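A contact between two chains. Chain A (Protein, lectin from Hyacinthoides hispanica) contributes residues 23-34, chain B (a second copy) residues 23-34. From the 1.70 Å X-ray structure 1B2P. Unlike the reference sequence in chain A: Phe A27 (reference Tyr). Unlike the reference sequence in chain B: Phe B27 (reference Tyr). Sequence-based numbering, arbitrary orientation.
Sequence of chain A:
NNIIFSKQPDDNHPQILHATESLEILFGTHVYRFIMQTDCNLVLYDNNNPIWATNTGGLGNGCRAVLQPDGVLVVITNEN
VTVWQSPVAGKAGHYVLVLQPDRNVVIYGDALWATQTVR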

# COMPACT_ATOMS: atom_id res chain seq x y z
N LEU A 23 7.31 10.72 -5.59
CA LEU A 23 7.06 9.28 -5.82
C LEU A 23 7.95 8.55 -4.87
O LEU A 23 9.06 9.00 -4.55
CB LEU A 23 7.50 8.92 -7.24
CG LEU A 23 6.85 9.72 -8.37
CD1 LEU A 23 7.20 9.18 -9.75
CD2 LEU A 23 5.31 9.69 -8.25
N GLU A 24 7.53 7.36 -4.43
CA GLU A 24 8.36 6.63 -3.46
C GLU A 24 8.10 5.14 -3.63
O GLU A 24 6.90 4.75 -3.60
CB GLU A 24 8.07 7.02 -2.03
CG GLU A 24 8.73 6.21 -0.94
CD GLU A 24 8.33 6.71 0.43
OE1 GLU A 24 7.22 6.32 0.87
OE2 GLU A 24 9.03 7.55 0.94
N ILE A 25 9.19 4.36 -3.69
CA ILE A 25 8.97 2.93 -3.55
C ILE A 25 10.10 2.37 -2.66
O ILE A 25 11.08 3.06 -2.40
CB ILE A 25 9.15 2.27 -4.89
CG1 ILE A 25 10.51 2.44 -5.55
CG2 ILE A 25 8.03 2.76 -5.88
CD1 ILE A 25 10.71 1.61 -6.81
N LEU A 26 9.95 1.07 -2.30
CA LEU A 26 10.98 0.44 -1.48
C LEU A 26 11.70 -0.64 -2.28
O LEU A 26 11.05 -1.34 -3.07
CB LEU A 26 10.22 -0.23 -0.31
CG LEU A 26 10.05 0.44 1.01
CD1 LEU A 26 9.55 1.85 0.81
CD2 LEU A 26 9.15 -0.46 1.92
N PHE A 27 13.01 -0.80 -2.03
CA PHE A 27 13.70 -1.97 -2.64
C PHE A 27 14.48 -2.52 -1.48
O PHE A 27 15.45 -1.88 -1.05
CB PHE A 27 14.69 -1.53 -3.73
CG PHE A 27 15.67 -2.62 -4.12
CD1 PHE A 27 15.22 -3.70 -4.85
CD2 PHE A 27 17.00 -2.50 -3.75
CE1 PHE A 27 16.11 -4.71 -5.18
CE2 PHE A 27 17.91 -3.51 -4.09
CZ PHE A 27 17.44 -4.60 -4.81
N GLY A 28 13.97 -3.63 -0.85
CA GLY A 28 14.69 -4.02 0.36
C GLY A 28 14.60 -3.05 1.46
O GLY A 28 13.49 -2.67 1.79
N THR A 29 15.69 -2.54 2.10
CA THR A 29 15.46 -1.48 3.08
C THR A 29 15.83 -0.09 2.47
O THR A 29 15.85 0.85 3.31
CB THR A 29 16.51 -1.59 4.25
OG1 THR A 29 17.79 -1.66 3.68
CG2 THR A 29 16.15 -2.83 5.07
N HIS A 30 16.04 -0.09 1.18
CA HIS A 30 16.23 1.26 0.60
C HIS A 30 14.87 1.87 0.21
O HIS A 30 14.12 1.23 -0.53
CB HIS A 30 17.02 1.15 -0.70
CG HIS A 30 18.47 0.84 -0.41
ND1 HIS A 30 19.54 1.67 -0.63
CD2 HIS A 30 18.97 -0.31 0.17
CE1 HIS A 30 20.65 1.07 -0.25
NE2 HIS A 30 20.34 -0.12 0.24
N VAL A 31 14.82 3.15 0.45
CA VAL A 31 13.64 3.93 0.05
C VAL A 31 14.11 4.75 -1.14
O VAL A 31 15.02 5.60 -0.94
CB VAL A 31 13.14 4.72 1.24
CG1 VAL A 31 11.99 5.66 0.91
CG2 VAL A 31 12.68 3.77 2.37
N TYR A 32 13.36 4.71 -2.23
CA TYR A 32 13.78 5.52 -3.43
C TYR A 32 12.73 6.61 -3.46
O TYR A 32 11.56 6.30 -3.33
CB TYR A 32 13.73 4.72 -4.68
CG TYR A 32 14.75 3.61 -4.76
CD1 TYR A 32 15.95 3.67 -4.03
CD2 TYR A 32 14.50 2.58 -5.63
CE1 TYR A 32 16.81 2.58 -4.17
CE2 TYR A 32 15.42 1.51 -5.81
CZ TYR A 32 16.54 1.57 -5.03
OH TYR A 32 17.49 0.55 -5.20
N ARG A 33 13.13 7.90 -3.47
CA ARG A 33 12.12 8.95 -3.49
C ARG A 33 12.49 9.88 -4.60
O ARG A 33 13.63 10.32 -4.75
CB ARG A 33 12.13 9.79 -2.18
CG ARG A 33 11.52 9.04 -1.00
CD ARG A 33 11.61 10.05 0.23
NE ARG A 33 13.06 10.20 0.53
CZ ARG A 33 13.70 11.27 1.02
NH1 ARG A 33 12.95 12.35 1.29
NH2 ARG A 33 15.03 11.30 1.22
N PHE A 34 11.49 10.29 -5.39
CA PHE A 34 11.77 11.25 -6.47
C PHE A 34 10.91 12.43 -6.06
O PHE A 34 9.69 12.40 -6.09
CB PHE A 34 11.18 10.73 -7.79
CG PHE A 34 11.53 11.46 -9.06
CD1 PHE A 34 12.88 11.71 -9.40
CD2 PHE A 34 10.52 11.90 -9.87
CE1 PHE A 34 13.11 12.35 -10.59
CE2 PHE A 34 10.78 12.58 -11.07
CZ PHE A 34 12.07 12.79 -11.41
N LEU B 23 6.48 -8.29 9.43
CA LEU B 23 5.70 -7.03 9.38
C LEU B 23 6.66 -5.97 8.94
O LEU B 23 7.86 -6.02 9.26
CB LEU B 23 5.23 -6.67 10.78
CG LEU B 23 4.39 -7.73 11.51
CD1 LEU B 23 3.81 -7.24 12.82
CD2 LEU B 23 3.20 -8.19 10.62
N GLU B 24 6.16 -4.95 8.25
CA GLU B 24 7.09 -3.91 7.76
C GLU B 24 6.33 -2.60 7.65
O GLU B 24 5.25 -2.61 6.99
CB GLU B 24 7.70 -4.24 6.42
CG GLU B 24 8.52 -3.17 5.75
CD GLU B 24 9.05 -3.65 4.41
OE1 GLU B 24 8.25 -3.59 3.44
OE2 GLU B 24 10.14 -4.17 4.40
N ILE B 25 6.92 -1.52 8.18
CA ILE B 25 6.36 -0.23 7.82
C ILE B 25 7.54 0.74 7.57
O ILE B 25 8.68 0.42 7.90
CB ILE B 25 5.62 0.33 9.01
CG1 ILE B 25 6.43 0.55 10.27
CG2 ILE B 25 4.38 -0.57 9.34
CD1 ILE B 25 5.69 1.28 11.38
N LEU B 26 7.18 1.95 7.07
CA LEU B 26 8.23 2.95 6.83
C LEU B 26 8.05 4.13 7.79
O LEU B 26 6.91 4.51 8.08
CB LEU B 26 7.99 3.44 5.39
CG LEU B 26 8.72 2.87 4.21
CD1 LEU B 26 8.67 1.36 4.26
CD2 LEU B 26 8.18 3.52 2.91
N PHE B 27 9.18 4.72 8.21
CA PHE B 27 9.06 5.99 8.98
C PHE B 27 10.09 6.86 8.33
O PHE B 27 11.30 6.60 8.50
CB PHE B 27 9.45 5.78 10.46
CG PHE B 27 9.70 7.09 11.19
CD1 PHE B 27 8.63 7.90 11.49
CD2 PHE B 27 10.99 7.44 11.55
CE1 PHE B 27 8.85 9.11 12.13
CE2 PHE B 27 11.23 8.65 12.20
CZ PHE B 27 10.14 9.46 12.49
N GLY B 28 9.65 7.79 7.43
CA GLY B 28 10.71 8.50 6.72
C GLY B 28 11.50 7.65 5.81
O GLY B 28 10.90 6.97 5.00
N THR B 29 12.86 7.57 5.86
CA THR B 29 13.51 6.59 4.99
C THR B 29 13.94 5.33 5.82
O THR B 29 14.68 4.54 5.20
CB THR B 29 14.91 7.13 4.51
OG1 THR B 29 15.62 7.55 5.63
CG2 THR B 29 14.64 8.26 3.50
N HIS B 30 13.46 5.29 7.04
CA HIS B 30 13.76 4.02 7.75
C HIS B 30 12.65 2.99 7.45
O HIS B 30 11.48 3.29 7.66
CB HIS B 30 13.70 4.26 9.26
CG HIS B 30 14.91 5.05 9.71
ND1 HIS B 30 15.92 4.58 10.51
CD2 HIS B 30 15.23 6.34 9.35
CE1 HIS B 30 16.82 5.53 10.68
NE2 HIS B 30 16.44 6.61 10.00
N VAL B 31 13.14 1.78 7.34
CA VAL B 31 12.25 0.63 7.16
C VAL B 31 12.28 -0.10 8.49
O VAL B 31 13.38 -0.60 8.85
CB VAL B 31 12.69 -0.17 5.96
CG1 VAL B 31 11.90 -1.45 5.75
CG2 VAL B 31 12.58 0.68 4.67
N TYR B 32 11.12 -0.39 9.05
CA TYR B 32 11.11 -1.13 10.36
C TYR B 32 10.60 -2.50 9.96
O TYR B 32 9.62 -2.56 9.23
CB TYR B 32 10.19 -0.50 11.34
CG TYR B 32 10.62 0.86 11.83
CD1 TYR B 32 11.96 1.25 11.81
CD2 TYR B 32 9.65 1.68 12.36
CE1 TYR B 32 12.24 2.54 12.26
CE2 TYR B 32 9.96 2.96 12.88
CZ TYR B 32 11.27 3.33 12.78
OH TYR B 32 11.62 4.58 13.31
N ARG B 33 11.33 -3.59 10.28
CA ARG B 33 10.83 -4.90 9.88
C ARG B 33 10.88 -5.76 11.11
O ARG B 33 11.85 -5.83 11.85
CB ARG B 33 11.77 -5.58 8.84
CG ARG B 33 11.64 -4.96 7.45
CD ARG B 33 12.65 -5.77 6.52
NE ARG B 33 14.01 -5.43 7.02
CZ ARG B 33 15.11 -6.19 7.01
NH1 ARG B 33 14.99 -7.42 6.49
NH2 ARG B 33 16.29 -5.78 7.50
N PHE B 34 9.80 -6.54 11.32
CA PHE B 34 9.79 -7.44 12.47
C PHE B 34 9.68 -8.80 11.80
O PHE B 34 8.67 -9.16 11.21
CB PHE B 34 8.48 -7.26 13.27
CG PHE B 34 8.37 -7.95 14.60
CD1 PHE B 34 9.36 -7.79 15.60
CD2 PHE B 34 7.28 -8.76 14.83
CE1 PHE B 34 9.15 -8.43 16.79
CE2 PHE B 34 7.10 -9.43 16.05
CZ PHE B 34 8.04 -9.24 17.02
O HOH W 1 8.65 7.55 3.69
O HOH W 2 11.21 -4.05 1.85

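What backbone framework does each chain bring to the contact? Residues 23-34 form a β-hairpin in both copies, and an exact two-fold axis relates them. In chain A the two strands are laced by backbone hydrogen bonds, from Leu A23 N to Phe A34 O (3.0 Å) down to His A30 N to Phe A27 O (2.9 Å), which closes a type II' turn. No hydrogen bond passes directly from one hairpin to the other. The axes of the two 23-27 strands come no closer than 10.2 Å, and their N-to-C directions lie 140° apart, so side chains such as Leu A26 and Leu B26 bridge the gap. Alternation along the strands sets the pattern: Glu A24, Leu A26, Val A31 and Arg A33 point their CA-to-CB bonds toward chain B, while Ile A25 and His A30 point away.

How does an acidic residue take part at the start of the walk? Glu A24 reaches across in an extended conformation, t at both chi1 and chi2, and its OE1 lies 3.6 Å from Leu B26 CD2, a van der Waals contact. Its other carboxylate oxygen is tied to chain B through a water: water 1 donates to Glu A24 OE2 at 2.8 Å and to Gly B28 O at 2.7 Å. The two acceptors could not bond to each other, and the water supplies a proton to each. By symmetry, water 2 joins Gly A28 O to Glu B24 OE2.

Which apolar side chains meet? Leu A26 meets its own symmetry mate, with Leu A26 CD1 only 3.0 Å from Leu B26 CD2, which is very tight for two methyl groups. The leucine chi1 of -96° lies between the usual wells. Leu A26 CG also comes within 4.5 Å of Val B31 CG2, extending the apolar patch toward the valines.

What does the turn contribute? Gly A28 has a positive phi of 67°, which favours glycine, and its carbonyl accepts from water 2. Next, Thr A29 O packs 3.5 Å from Val B31 CG2, a contact without a hydrogen bond, while Thr A29 CG2 sits 3.8 Å from Arg B33 NH2.

How does the second strand complete the symmetry? Val A31, with chi1 t, places CG2 3.9 Å from Val B31 CG2 and 3.5 Å from Thr B29 O. Val A31 CA is 5.6 Å from Thr B29 CA. Finally, Arg A33 NH2 lies 3.8 Å from the Thr B29 CG2 methyl; a methyl offers no acceptor, so this is packing alone, and the nitrogen is hydrogen-bonded elsewhere in the structure.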